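Local structure of histidine--tRNA ligase (Thermus thermophilus, 1H4V) at residues Tyr129-Glu135 against Arg299-Val303; Ser165-Asp171 against Phe228-Ala233; Val182-His186 against Leu216-Val222; Ala189-Ser194 against Arg212-Leu216; Tyr263-Phe269 against Gly285-Leu291. The protein catalyses the ATP-dependent joining of L-histidine to its cognate tRNA(His), acting as a homodimeric class II aminoacyl-tRNA synthetase. One frame throughout, in Å; residues are numbered along the deposited sequence.

Contact 1. Residues Tyr129-Glu135 against Arg299-Val303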
# COMPACT_ATOMS: atom_id res chain seq x y z
N TYR A 129 -11.66 2.81 -9.75
CA TYR A 129 -12.63 3.84 -9.44
C TYR A 129 -14.00 3.23 -9.72
O TYR A 129 -14.22 2.64 -10.77
CB TYR A 129 -12.47 5.07 -10.33
CG TYR A 129 -13.64 6.01 -10.21
CD1 TYR A 129 -13.81 6.81 -9.08
CD2 TYR A 129 -14.60 6.08 -11.21
CE1 TYR A 129 -14.91 7.65 -8.95
CE2 TYR A 129 -15.71 6.91 -11.09
CZ TYR A 129 -15.86 7.70 -9.96
OH TYR A 129 -16.95 8.53 -9.84
N GLU A 130 -14.92 3.38 -8.78
CA GLU A 130 -16.25 2.82 -8.92
C GLU A 130 -17.34 3.77 -8.38
O GLU A 130 -17.23 4.30 -7.28
CB GLU A 130 -16.30 1.48 -8.16
CG GLU A 130 -16.54 0.23 -9.00
CD GLU A 130 -15.58 0.05 -10.17
OE1 GLU A 130 -16.07 -0.04 -11.31
OE2 GLU A 130 -14.35 -0.02 -9.96
N ALA A 131 -18.37 3.98 -9.19
CA ALA A 131 -19.51 4.82 -8.83
C ALA A 131 -20.70 3.86 -8.82
O ALA A 131 -21.17 3.44 -9.87
CB ALA A 131 -19.73 5.90 -9.88
N LEU A 132 -21.17 3.51 -7.63
CA LEU A 132 -22.27 2.56 -7.48
C LEU A 132 -23.57 3.16 -6.98
O LEU A 132 -23.57 4.05 -6.14
CB LEU A 132 -21.86 1.46 -6.50
CG LEU A 132 -20.47 0.89 -6.74
CD1 LEU A 132 -19.98 0.16 -5.50
CD2 LEU A 132 -20.52 -0.03 -7.93
N GLY A 133 -24.69 2.65 -7.51
CA GLY A 133 -25.99 3.11 -7.08
C GLY A 133 -26.83 3.90 -8.07
O GLY A 133 -27.98 4.20 -7.78
N SER A 134 -26.29 4.23 -9.23
CA SER A 134 -27.06 5.01 -10.18
C SER A 134 -26.87 4.61 -11.64
O SER A 134 -25.79 4.18 -12.04
CB SER A 134 -26.74 6.49 -10.01
OG SER A 134 -27.45 7.27 -10.95
N GLU A 135 -27.93 4.77 -12.42
CA GLU A 135 -27.91 4.45 -13.84
C GLU A 135 -27.70 5.72 -14.68
O GLU A 135 -27.53 5.66 -15.90
CB GLU A 135 -29.24 3.80 -14.24
CG GLU A 135 -29.34 3.47 -15.71
CD GLU A 135 -28.46 2.30 -16.11
OE1 GLU A 135 -28.02 2.26 -17.28
OE2 GLU A 135 -28.22 1.42 -15.26
N ARG A 299 -30.17 -5.24 -6.63
CA ARG A 299 -29.71 -4.62 -7.86
C ARG A 299 -28.93 -3.36 -7.50
O ARG A 299 -29.42 -2.52 -6.75
CB ARG A 299 -30.90 -4.25 -8.74
CG ARG A 299 -30.54 -3.31 -9.88
CD ARG A 299 -31.78 -2.78 -10.59
NE ARG A 299 -31.42 -2.01 -11.77
CZ ARG A 299 -30.73 -2.50 -12.80
NH1 ARG A 299 -30.31 -3.76 -12.78
NH2 ARG A 299 -30.45 -1.73 -13.85
N VAL A 300 -27.72 -3.24 -8.03
CA VAL A 300 -26.90 -2.06 -7.78
C VAL A 300 -26.20 -1.64 -9.06
O VAL A 300 -25.23 -2.27 -9.48
CB VAL A 300 -25.82 -2.31 -6.71
CG1 VAL A 300 -24.95 -1.05 -6.55
CG2 VAL A 300 -26.47 -2.69 -5.38
N PRO A 301 -26.69 -0.58 -9.71
CA PRO A 301 -26.10 -0.08 -10.96
C PRO A 301 -24.67 0.36 -10.68
O PRO A 301 -24.38 0.90 -9.61
CB PRO A 301 -26.98 1.11 -11.32
CG PRO A 301 -28.29 0.80 -10.64
CD PRO A 301 -27.84 0.24 -9.32
N GLY A 302 -23.77 0.14 -11.64
CA GLY A 302 -22.40 0.53 -11.41
C GLY A 302 -21.66 0.90 -12.67
O GLY A 302 -22.00 0.45 -13.75
N VAL A 303 -20.64 1.73 -12.52
CA VAL A 303 -19.83 2.14 -13.65
C VAL A 303 -18.52 2.59 -13.05
O VAL A 303 -18.49 3.17 -11.96
CB VAL A 303 -20.50 3.30 -14.45
CG1 VAL A 303 -20.65 4.53 -13.58
CG2 VAL A 303 -19.68 3.62 -15.69
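Ala-131 and Val-303 form an antiparallel hydrogen-bonded pair, Ala-131 N reaching Val-303 O at 2.9 Å and Val-303 N returning to Ala-131 O at 3.2 Å. The first bond runs nearly straight into its carbonyl, whereas the donor of the second is tilted 30° from the carbonyl plane. One residue on, Leu-132 and Gly-302 make a non-hydrogen-bonded pair, and the run closes with Gly-133 N on Pro-301 O at 2.8 Å. Both glycines suit their places: Gly-133 has a phi of 111°, where a CB would collide with the carbonyl oxygen of Leu-132, and a CB on Gly-302 would crowd Leu-132 CD2. On the face of Leu-132, one branch of Val-300 does the touching: CG1, anti to the backbone N (chi1 177°), meets Leu-132 CB at 4.0 Å and comes near Gly-133 N. On the other face Ala-131 CB touches Val-303 CG1 at 4.1 Å. Beyond the strand end, the ring of Pro-301 packs against the backbone of Gly-133 and Ser-134, with Pro-301 CB 3.4 Å from Ser-134 O. Glu-135 OE1 is engaged in a salt bridge with Arg-266. The pairing is an inner seam of the largely antiparallel sheet of the class II catalytic core: strand 102-111 flanks 123-132 on its far edge, Leu-139 of helix 137-153 packs on Val-303, and Tyr-90 of helix 83-92 covers Leu-132 and Val-300.

Contact 2. Residues Ser165-Asp171 against Phe228-Ala233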
# COMPACT_ATOMS: atom_id res chain seq x y z
N SER A 165 -20.70 0.64 -26.57
CA SER A 165 -21.77 0.14 -25.72
C SER A 165 -22.00 -1.34 -25.96
O SER A 165 -21.77 -1.83 -27.06
CB SER A 165 -23.07 0.90 -26.01
OG SER A 165 -24.15 0.30 -25.32
N VAL A 166 -22.44 -2.04 -24.93
CA VAL A 166 -22.72 -3.46 -25.05
C VAL A 166 -24.22 -3.71 -24.88
O VAL A 166 -24.66 -4.85 -24.77
CB VAL A 166 -21.92 -4.29 -24.03
CG1 VAL A 166 -20.43 -4.16 -24.32
CG2 VAL A 166 -22.24 -3.85 -22.62
N GLY A 167 -24.99 -2.62 -24.85
CA GLY A 167 -26.44 -2.68 -24.72
C GLY A 167 -27.05 -3.30 -23.48
O GLY A 167 -26.35 -3.61 -22.52
N ASP A 168 -28.37 -3.46 -23.50
CA ASP A 168 -29.08 -4.07 -22.38
C ASP A 168 -29.13 -5.58 -22.61
O ASP A 168 -29.00 -6.04 -23.74
CB ASP A 168 -30.49 -3.49 -22.27
CG ASP A 168 -30.48 -1.99 -21.99
OD1 ASP A 168 -29.59 -1.53 -21.24
OD2 ASP A 168 -31.37 -1.28 -22.51
N PRO A 169 -29.33 -6.37 -21.54
CA PRO A 169 -29.39 -7.83 -21.66
C PRO A 169 -30.32 -8.39 -22.74
O PRO A 169 -30.06 -9.47 -23.28
CB PRO A 169 -29.76 -8.29 -20.24
CG PRO A 169 -30.44 -7.09 -19.65
CD PRO A 169 -29.60 -5.95 -20.15
N GLU A 170 -31.40 -7.67 -23.05
CA GLU A 170 -32.32 -8.14 -24.08
C GLU A 170 -31.64 -7.92 -25.44
O GLU A 170 -31.88 -8.66 -26.40
CB GLU A 170 -33.64 -7.35 -24.04
CG GLU A 170 -34.09 -6.93 -22.65
CD GLU A 170 -33.55 -5.56 -22.23
OE1 GLU A 170 -33.88 -4.55 -22.90
OE2 GLU A 170 -32.81 -5.49 -21.22
N ASP A 171 -30.79 -6.90 -25.51
CA ASP A 171 -30.06 -6.59 -26.72
C ASP A 171 -28.94 -7.61 -26.88
O ASP A 171 -28.61 -8.03 -27.99
CB ASP A 171 -29.44 -5.19 -26.66
CG ASP A 171 -30.47 -4.10 -26.44
OD1 ASP A 171 -31.62 -4.25 -26.89
OD2 ASP A 171 -30.12 -3.07 -25.82
N PHE A 228 -26.61 -3.64 -32.56
CA PHE A 228 -27.72 -4.28 -31.86
C PHE A 228 -28.21 -3.54 -30.60
O PHE A 228 -28.95 -4.11 -29.79
CB PHE A 228 -27.35 -5.72 -31.48
CG PHE A 228 -27.20 -6.64 -32.67
CD1 PHE A 228 -26.14 -6.48 -33.55
CD2 PHE A 228 -28.13 -7.65 -32.91
CE1 PHE A 228 -26.00 -7.32 -34.65
CE2 PHE A 228 -28.00 -8.50 -34.01
CZ PHE A 228 -26.94 -8.33 -34.88
N LEU A 229 -27.83 -2.28 -30.44
CA LEU A 229 -28.27 -1.55 -29.27
C LEU A 229 -29.78 -1.31 -29.30
O LEU A 229 -30.34 -0.88 -30.31
CB LEU A 229 -27.53 -0.21 -29.16
CG LEU A 229 -26.01 -0.23 -29.03
CD1 LEU A 229 -25.53 1.16 -28.66
CD2 LEU A 229 -25.57 -1.24 -27.97
N GLY A 230 -30.44 -1.60 -28.18
CA GLY A 230 -31.87 -1.39 -28.10
C GLY A 230 -32.19 0.09 -27.97
O GLY A 230 -31.29 0.92 -27.90
N GLU A 231 -33.48 0.41 -27.92
CA GLU A 231 -33.93 1.79 -27.80
C GLU A 231 -33.29 2.55 -26.64
O GLU A 231 -32.63 3.57 -26.85
CB GLU A 231 -35.46 1.82 -27.65
CG GLU A 231 -36.07 3.22 -27.63
CD GLU A 231 -35.90 3.95 -28.94
OE1 GLU A 231 -34.75 4.05 -29.42
OE2 GLU A 231 -36.91 4.44 -29.50
N GLU A 232 -33.48 2.04 -25.43
CA GLU A 232 -32.93 2.67 -24.23
C GLU A 232 -31.41 2.76 -24.25
O GLU A 232 -30.83 3.76 -23.83
CB GLU A 232 -33.38 1.90 -22.98
CG GLU A 232 -34.89 1.67 -22.92
CD GLU A 232 -35.37 1.26 -21.53
OE1 GLU A 232 -34.82 0.29 -20.97
OE2 GLU A 232 -36.30 1.91 -21.01
N ALA A 233 -30.78 1.70 -24.74
CA ALA A 233 -29.33 1.61 -24.82
C ALA A 233 -28.72 2.64 -25.75
O ALA A 233 -27.64 3.16 -25.49
CB ALA A 233 -28.91 0.21 -25.25
O HOH W 1 -25.51 2.14 -23.82
O HOH W 2 -31.83 -1.03 -25.12
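Asp-171 meets the loop from Phe-228 to Gly-230, its atoms from CB outward running along that backbone. Asp-171 CB sits 3.3 Å from Phe-228 O. CG, beside its own backbone N (chi1 -58°), brings the carboxylate up to Gly-230, where Asp-171 OD1 lies 3.1 Å from Gly-230 CA, a spot that a side chain on that glycine could not share. Asp-171 OD2 gathers the polar partners: a weak bond from Gly-230 N at 2.8 Å, a straighter one from Asp-168 N at 2.9 Å, on the anti side though 35° out of the carboxylate plane, and water 2. That water also donates to Asp-168 OD2 and accepts from Ala-233 N, while Asp-168 OD1 is salt-bridged to Arg-266. An alanine in place of Asp-171 would remove the carboxylate and is likely to leave Gly-230 N, Asp-168 N and water 2 without their shared acceptor. Nearby, Leu-229 CD2 packs 3.4 Å from Ser-165 OG, which accepts from Gly-167 N in an ST turn. The bond from the N-cap residue Asp-168 is one half of a capping box, and the same carboxylate ties two helix starts together at the base of the helical insertion in the catalytic domain.

Contact 3. Residues Val182-His186 against Leu216-Val222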
# COMPACT_ATOMS: atom_id res chain seq x y z
N VAL A 182 -24.34 -17.03 -37.33
CA VAL A 182 -23.16 -16.76 -38.13
C VAL A 182 -21.95 -17.63 -37.81
O VAL A 182 -21.18 -17.99 -38.71
CB VAL A 182 -22.74 -15.27 -37.98
CG1 VAL A 182 -21.33 -15.06 -38.53
CG2 VAL A 182 -23.71 -14.40 -38.72
N LEU A 183 -21.77 -17.98 -36.55
CA LEU A 183 -20.61 -18.78 -36.16
C LEU A 183 -20.82 -20.29 -36.10
O LEU A 183 -19.84 -21.04 -36.06
CB LEU A 183 -20.06 -18.29 -34.82
CG LEU A 183 -19.49 -16.87 -34.86
CD1 LEU A 183 -19.12 -16.41 -33.46
CD2 LEU A 183 -18.27 -16.85 -35.77
N SER A 184 -22.07 -20.75 -36.10
CA SER A 184 -22.34 -22.19 -36.06
C SER A 184 -21.80 -22.93 -37.29
O SER A 184 -21.06 -23.90 -37.16
CB SER A 184 -23.83 -22.47 -35.89
OG SER A 184 -24.23 -22.26 -34.55
N PRO A 185 -22.18 -22.48 -38.50
CA PRO A 185 -21.69 -23.15 -39.70
C PRO A 185 -20.17 -23.07 -39.89
O PRO A 185 -19.64 -23.49 -40.92
CB PRO A 185 -22.46 -22.46 -40.83
CG PRO A 185 -22.73 -21.10 -40.27
CD PRO A 185 -23.12 -21.41 -38.85
N HIS A 186 -19.47 -22.54 -38.89
CA HIS A 186 -18.02 -22.41 -38.94
C HIS A 186 -17.42 -23.01 -37.67
O HIS A 186 -16.28 -22.73 -37.31
CB HIS A 186 -17.61 -20.94 -39.04
CG HIS A 186 -17.98 -20.30 -40.34
ND1 HIS A 186 -17.39 -20.65 -41.54
CD2 HIS A 186 -18.88 -19.33 -40.64
CE1 HIS A 186 -17.90 -19.92 -42.51
NE2 HIS A 186 -18.81 -19.11 -41.99
N LEU A 216 -10.55 -16.55 -37.40
CA LEU A 216 -11.86 -16.75 -38.02
C LEU A 216 -12.68 -15.46 -37.94
O LEU A 216 -13.31 -15.05 -38.91
CB LEU A 216 -12.61 -17.89 -37.31
CG LEU A 216 -14.02 -18.21 -37.82
CD1 LEU A 216 -13.95 -18.80 -39.22
CD2 LEU A 216 -14.70 -19.19 -36.87
N LEU A 217 -12.67 -14.83 -36.77
CA LEU A 217 -13.41 -13.60 -36.55
C LEU A 217 -12.96 -12.50 -37.50
O LEU A 217 -13.79 -11.76 -38.05
CB LEU A 217 -13.26 -13.15 -35.10
CG LEU A 217 -13.82 -14.17 -34.10
CD1 LEU A 217 -13.48 -13.77 -32.68
CD2 LEU A 217 -15.33 -14.27 -34.29
N LYS A 218 -11.65 -12.39 -37.70
CA LYS A 218 -11.10 -11.38 -38.59
C LYS A 218 -11.57 -11.61 -40.04
O LYS A 218 -11.83 -10.65 -40.76
CB LYS A 218 -9.57 -11.42 -38.54
N GLU A 219 -11.67 -12.87 -40.44
CA GLU A 219 -12.11 -13.21 -41.80
C GLU A 219 -13.61 -13.02 -42.01
O GLU A 219 -14.03 -12.46 -43.02
CB GLU A 219 -11.75 -14.65 -42.15
N LEU A 220 -14.41 -13.50 -41.06
CA LEU A 220 -15.86 -13.38 -41.18
C LEU A 220 -16.30 -11.93 -41.03
O LEU A 220 -17.21 -11.47 -41.72
CB LEU A 220 -16.56 -14.25 -40.13
CG LEU A 220 -16.34 -15.76 -40.20
CD1 LEU A 220 -17.24 -16.45 -39.20
CD2 LEU A 220 -16.64 -16.26 -41.60
N GLY A 221 -15.64 -11.20 -40.13
CA GLY A 221 -16.00 -9.81 -39.91
C GLY A 221 -17.48 -9.69 -39.58
O GLY A 221 -18.23 -9.01 -40.29
N VAL A 222 -17.90 -10.35 -38.51
CA VAL A 222 -19.29 -10.32 -38.09
C VAL A 222 -19.69 -8.90 -37.68
O VAL A 222 -18.83 -8.04 -37.48
CB VAL A 222 -19.56 -11.30 -36.92
CG1 VAL A 222 -19.16 -12.71 -37.33
CG2 VAL A 222 -18.77 -10.88 -35.68
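Leu-220 is wedged between Leu-183 and His-186, and around it the packing is close. Leu-220 CD1 meets Leu-183 CD2 at 3.6 Å, the side chains passing at a slant, and also touches His-186 CD2. The other methyl, CD2, lies over one face of the imidazole, 3.9 Å from the centroid of the His-186 ring and 25° off the normal, a CH-pi contact displaced toward the NE2 side. Chi1 of -68° sets the His-186 ring beside its own backbone N, where it confronts the leucine. A serine at His-186 would probably leave both Leu-220 methyls without the ring they rest on and open a gap between the two segments. A second tight point joins Val-182 CG1 and Val-222 CG1, at 3.4 Å. Elsewhere the fit is slacker: Leu-217 crosses Leu-183 at about a right angle, Leu-217 CD2 lying 4.2 Å from Leu-183 CD2, and Leu-216 CD2 stands 4.0 Å from His-186 CB. The outer sides of both segments, at Ser-184 and Pro-185 on one and Lys-218 and Glu-219 on the other, are exposed, and Val-182, His-186 and Leu-220 partly so. Residues 182-186, at and beyond the C-terminal part of helix 169-183, rest on helix 211-220 within the insertion. No hydrogen bond or salt bridge crosses the interface, so its hold comes from apolar side-chain contacts, largely at the surface, and one methyl-on-ring contact, with no polar pair to fix the register.

Contact 4. Residues Ala189-Ser194 against Arg212-Leu216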
# COMPACT_ATOMS: atom_id res chain seq x y z
N ALA A 189 -13.90 -24.23 -37.05
CA ALA A 189 -12.88 -23.20 -37.19
C ALA A 189 -12.49 -22.67 -35.81
O ALA A 189 -11.38 -22.17 -35.61
CB ALA A 189 -13.37 -22.07 -38.08
N LEU A 190 -13.42 -22.78 -34.86
CA LEU A 190 -13.16 -22.34 -33.49
C LEU A 190 -12.32 -23.43 -32.82
O LEU A 190 -11.51 -24.07 -33.47
CB LEU A 190 -14.49 -22.16 -32.74
CG LEU A 190 -15.59 -21.36 -33.47
CD1 LEU A 190 -16.91 -21.45 -32.71
CD2 LEU A 190 -15.16 -19.92 -33.58
N SER A 191 -12.52 -23.64 -31.52
CA SER A 191 -11.76 -24.64 -30.78
C SER A 191 -12.29 -24.84 -29.37
O SER A 191 -13.03 -24.00 -28.87
CB SER A 191 -10.28 -24.24 -30.73
OG SER A 191 -9.52 -25.22 -30.05
N GLU A 192 -11.88 -25.94 -28.74
CA GLU A 192 -12.29 -26.34 -27.39
C GLU A 192 -13.39 -25.46 -26.80
O GLU A 192 -14.58 -25.64 -27.07
CB GLU A 192 -11.09 -26.31 -26.44
CG GLU A 192 -10.29 -27.62 -26.35
CD GLU A 192 -9.04 -27.47 -25.46
OE1 GLU A 192 -8.92 -26.41 -24.80
OE2 GLU A 192 -8.23 -28.41 -25.44
N ASP A 193 -12.96 -24.51 -25.99
CA ASP A 193 -13.83 -23.57 -25.30
C ASP A 193 -14.82 -22.83 -26.18
O ASP A 193 -16.02 -22.79 -25.88
CB ASP A 193 -12.94 -22.56 -24.58
N SER A 194 -14.31 -22.21 -27.25
CA SER A 194 -15.15 -21.45 -28.18
C SER A 194 -16.29 -22.29 -28.75
O SER A 194 -17.35 -21.76 -29.06
CB SER A 194 -14.31 -20.89 -29.32
OG SER A 194 -13.56 -19.76 -28.89
N ARG A 212 -6.36 -18.68 -33.00
CA ARG A 212 -7.16 -19.43 -33.96
C ARG A 212 -8.57 -18.82 -34.05
O ARG A 212 -9.13 -18.69 -35.13
CB ARG A 212 -7.24 -20.91 -33.57
CG ARG A 212 -8.08 -21.77 -34.51
CD ARG A 212 -7.89 -23.26 -34.24
NE ARG A 212 -6.55 -23.72 -34.58
CZ ARG A 212 -6.13 -24.98 -34.46
NH1 ARG A 212 -6.95 -25.92 -34.00
NH2 ARG A 212 -4.89 -25.30 -34.80
N ASP A 213 -9.12 -18.46 -32.89
CA ASP A 213 -10.45 -17.86 -32.85
C ASP A 213 -10.43 -16.44 -33.41
O ASP A 213 -11.35 -16.04 -34.12
CB ASP A 213 -10.98 -17.82 -31.41
CG ASP A 213 -11.44 -19.18 -30.91
OD1 ASP A 213 -12.29 -19.80 -31.59
OD2 ASP A 213 -10.96 -19.62 -29.85
N GLN A 214 -9.39 -15.69 -33.09
CA GLN A 214 -9.25 -14.32 -33.57
C GLN A 214 -9.15 -14.29 -35.09
O GLN A 214 -9.58 -13.33 -35.74
CB GLN A 214 -8.02 -13.66 -32.96
CG GLN A 214 -8.07 -13.53 -31.44
CD GLN A 214 -6.77 -13.00 -30.86
OE1 GLN A 214 -5.70 -13.57 -31.06
NE2 GLN A 214 -6.86 -11.89 -30.12
N ALA A 215 -8.57 -15.35 -35.65
CA ALA A 215 -8.40 -15.47 -37.09
C ALA A 215 -9.74 -15.59 -37.82
O ALA A 215 -10.02 -14.82 -38.73
CB ALA A 215 -7.52 -16.67 -37.42
N LEU A 216 -10.55 -16.55 -37.40
CA LEU A 216 -11.86 -16.75 -38.02
C LEU A 216 -12.68 -15.46 -37.94
O LEU A 216 -13.31 -15.05 -38.91
CB LEU A 216 -12.61 -17.89 -37.31
CG LEU A 216 -14.02 -18.21 -37.82
CD1 LEU A 216 -13.95 -18.80 -39.22
CD2 LEU A 216 -14.70 -19.19 -36.87
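Helices 192-200 and 211-220 belong to the helical insertion of the histidyl-tRNA synthetase catalytic domain, and Ser-194 and Asp-213 bind them to each other. Ser-194 OG donates to Asp-213 OD2 at 2.8 Å, coming from above the carboxylate, 58° out of its plane, so that the hydroxyl sits over the flat group and not at its rim. Arg-197 adds a weak bond to the same hydroxyl. Asp-213 OD1, also near the hydroxyl, touches Leu-190 CA at 3.3 Å and Leu-190 CB, the two side chains crossing at about a right angle. Ser-208, in the loop between the helices, packs on both Ser-194 and Asp-213. Toward the far end of the contact the chemistry turns apolar. Leu-216 offers both methyls to Ala-189 CB, and Leu-216 CD2 also meets Leu-190 CD2 at 3.4 Å. On the exposed side Arg-212 contributes its aliphatic stem. The chain leaves CB extended and then bends at chi3 (-68°), laying the methylenes along the loop backbone. Arg-212 CG thereby comes 3.5 Å from Ala-189 O, with Arg-212 CD close to the next carbonyl oxygen, Leu-190 O, at 3.8 Å.

Contact 5. Residues Tyr263-Phe269 against Gly285-Leu291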
# COMPACT_ATOMS: atom_id res chain seq x y z
N TYR A 263 -22.87 -9.65 -17.01
CA TYR A 263 -23.21 -8.53 -16.14
C TYR A 263 -22.78 -7.16 -16.65
O TYR A 263 -23.10 -6.14 -16.05
CB TYR A 263 -22.69 -8.78 -14.72
CG TYR A 263 -21.18 -8.91 -14.56
CD1 TYR A 263 -20.36 -7.79 -14.57
CD2 TYR A 263 -20.60 -10.16 -14.35
CE1 TYR A 263 -18.99 -7.90 -14.36
CE2 TYR A 263 -19.23 -10.28 -14.14
CZ TYR A 263 -18.43 -9.14 -14.15
OH TYR A 263 -17.07 -9.26 -13.94
N TYR A 264 -22.07 -7.13 -17.78
CA TYR A 264 -21.64 -5.87 -18.36
C TYR A 264 -22.79 -5.32 -19.18
O TYR A 264 -23.40 -6.04 -19.98
CB TYR A 264 -20.40 -6.05 -19.24
CG TYR A 264 -19.13 -6.25 -18.45
CD1 TYR A 264 -18.49 -7.49 -18.42
CD2 TYR A 264 -18.56 -5.20 -17.73
CE1 TYR A 264 -17.32 -7.68 -17.69
CE2 TYR A 264 -17.39 -5.38 -17.00
CZ TYR A 264 -16.78 -6.62 -16.98
OH TYR A 264 -15.62 -6.79 -16.27
N VAL A 265 -23.07 -4.04 -18.99
CA VAL A 265 -24.18 -3.40 -19.68
C VAL A 265 -23.81 -2.00 -20.18
O VAL A 265 -22.94 -1.33 -19.61
CB VAL A 265 -25.41 -3.34 -18.72
CG1 VAL A 265 -25.95 -1.94 -18.60
CG2 VAL A 265 -26.48 -4.31 -19.18
N ARG A 266 -24.47 -1.57 -21.25
CA ARG A 266 -24.25 -0.25 -21.84
C ARG A 266 -22.78 0.16 -21.97
O ARG A 266 -21.96 -0.62 -22.45
CB ARG A 266 -25.05 0.80 -21.06
CG ARG A 266 -26.54 0.49 -21.05
CD ARG A 266 -27.42 1.54 -20.39
NE ARG A 266 -28.81 1.07 -20.44
CZ ARG A 266 -29.87 1.77 -20.05
NH1 ARG A 266 -29.73 2.99 -19.56
NH2 ARG A 266 -31.07 1.23 -20.16
N THR A 267 -22.48 1.37 -21.53
CA THR A 267 -21.13 1.95 -21.62
C THR A 267 -19.91 1.06 -21.41
O THR A 267 -19.83 0.27 -20.47
CB THR A 267 -20.98 3.14 -20.66
OG1 THR A 267 -22.12 3.99 -20.77
CG2 THR A 267 -19.75 3.95 -21.01
N ALA A 268 -18.96 1.21 -22.31
CA ALA A 268 -17.69 0.49 -22.24
C ALA A 268 -16.72 1.50 -22.84
O ALA A 268 -17.08 2.24 -23.75
CB ALA A 268 -17.72 -0.76 -23.08
N PHE A 269 -15.50 1.55 -22.32
CA PHE A 269 -14.55 2.51 -22.85
C PHE A 269 -13.13 2.13 -22.50
O PHE A 269 -12.89 1.35 -21.58
CB PHE A 269 -14.86 3.91 -22.32
CG PHE A 269 -14.69 4.04 -20.84
CD1 PHE A 269 -13.46 4.42 -20.30
CD2 PHE A 269 -15.75 3.78 -19.98
CE1 PHE A 269 -13.29 4.55 -18.92
CE2 PHE A 269 -15.60 3.90 -18.60
CZ PHE A 269 -14.36 4.29 -18.06
N GLY A 285 -12.98 0.68 -18.81
CA GLY A 285 -14.03 0.20 -17.94
C GLY A 285 -15.41 0.31 -18.54
O GLY A 285 -15.60 0.13 -19.73
N GLY A 286 -16.39 0.60 -17.70
CA GLY A 286 -17.74 0.71 -18.19
C GLY A 286 -18.76 0.35 -17.13
O GLY A 286 -18.42 0.15 -15.96
N ARG A 287 -20.01 0.27 -17.55
CA ARG A 287 -21.13 -0.03 -16.67
C ARG A 287 -21.28 -1.54 -16.48
O ARG A 287 -21.04 -2.32 -17.40
CB ARG A 287 -22.39 0.61 -17.26
CG ARG A 287 -23.66 0.46 -16.46
CD ARG A 287 -24.70 1.44 -16.99
NE ARG A 287 -24.41 2.82 -16.58
CZ ARG A 287 -24.58 3.28 -15.34
NH1 ARG A 287 -25.05 2.47 -14.39
NH2 ARG A 287 -24.30 4.54 -15.04
N TYR A 288 -21.67 -1.95 -15.27
CA TYR A 288 -21.83 -3.37 -14.94
C TYR A 288 -22.95 -3.61 -13.95
O TYR A 288 -22.73 -4.14 -12.85
CB TYR A 288 -20.53 -3.89 -14.35
CG TYR A 288 -20.02 -3.01 -13.23
CD1 TYR A 288 -20.53 -3.11 -11.94
CD2 TYR A 288 -19.05 -2.04 -13.48
CE1 TYR A 288 -20.10 -2.28 -10.92
CE2 TYR A 288 -18.61 -1.19 -12.48
CZ TYR A 288 -19.14 -1.31 -11.20
OH TYR A 288 -18.73 -0.46 -10.22
N ASP A 289 -24.17 -3.27 -14.34
CA ASP A 289 -25.34 -3.39 -13.48
C ASP A 289 -25.74 -4.74 -12.85
O ASP A 289 -26.41 -4.74 -11.82
CB ASP A 289 -26.54 -2.78 -14.21
CG ASP A 289 -26.30 -1.30 -14.56
OD1 ASP A 289 -27.13 -0.72 -15.29
OD2 ASP A 289 -25.28 -0.73 -14.11
N GLY A 290 -25.34 -5.87 -13.42
CA GLY A 290 -25.74 -7.14 -12.82
C GLY A 290 -24.76 -7.87 -11.90
O GLY A 290 -25.03 -9.00 -11.47
N LEU A 291 -23.63 -7.25 -11.58
CA LEU A 291 -22.63 -7.88 -10.74
C LEU A 291 -23.06 -8.06 -9.29
O LEU A 291 -22.74 -9.07 -8.66
CB LEU A 291 -21.31 -7.10 -10.82
CG LEU A 291 -20.16 -7.56 -9.91
CD1 LEU A 291 -19.72 -8.95 -10.30
CD2 LEU A 291 -19.01 -6.59 -10.05
O HOH W 3 -19.86 -2.15 -19.91
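Phe-269 and Gly-285 pair in the antiparallel hairpin of strands 267-272 and 281-287, bonded in both directions, and the phenyl ring folds back across its partner. A chi1 of 65° swings that ring over the glycine, placing Gly-285 CA 4.3 Å from the centroid of the Phe-269 ring in a CH-pi contact. At the neighbouring pair, a CB on Gly-286 would clash with Thr-267 O. At the opposite end Tyr-263 lies alongside Leu-291, both pointing the same way, with Leu-291 CD1 over the centre of one phenol face and Tyr-288 CB in plane at its edge. One face of Tyr-264 receives Tyr-263 CE1, offset toward the rim. These tyrosines close the RGLDYY sequence, which in related histidyl-tRNA synthetases helps form the histidine pocket. Between the ends Val-265 CG1 touches Arg-287 CD at 3.9 Å. The guanidinium salt-bridges Asp-140, while Arg-287 NH1 reaches the syn lone pair of Asp-289 OD2, which also accepts from Gly-302 N, at 3.2 Å and nearly in the guanidinium plane.

Contacts 1 and 5 belong to one sheet, in which strands 302-308 and 281-287 are neighbours; they touch directly, with Tyr-288 N probably bonded to Gly-302 O, and both rely on backbone pairing. Contacts 2 and 5 are buried and contact 1 partly so. Contact 2 trades strand pairing for a carboxylate and waters at helix starts, and is tied to contact 5 by the Asp-168 to Arg-266 salt bridge. Contacts 3 and 4 lie out in the insertion, their centres about 34 Å from that of contact 1. They share Leu-216 and helix 211-220, yet the chemistry varies with place: the surface contact 3 is apolar, whereas the partly buried contact 4 adds a serine-aspartate bond.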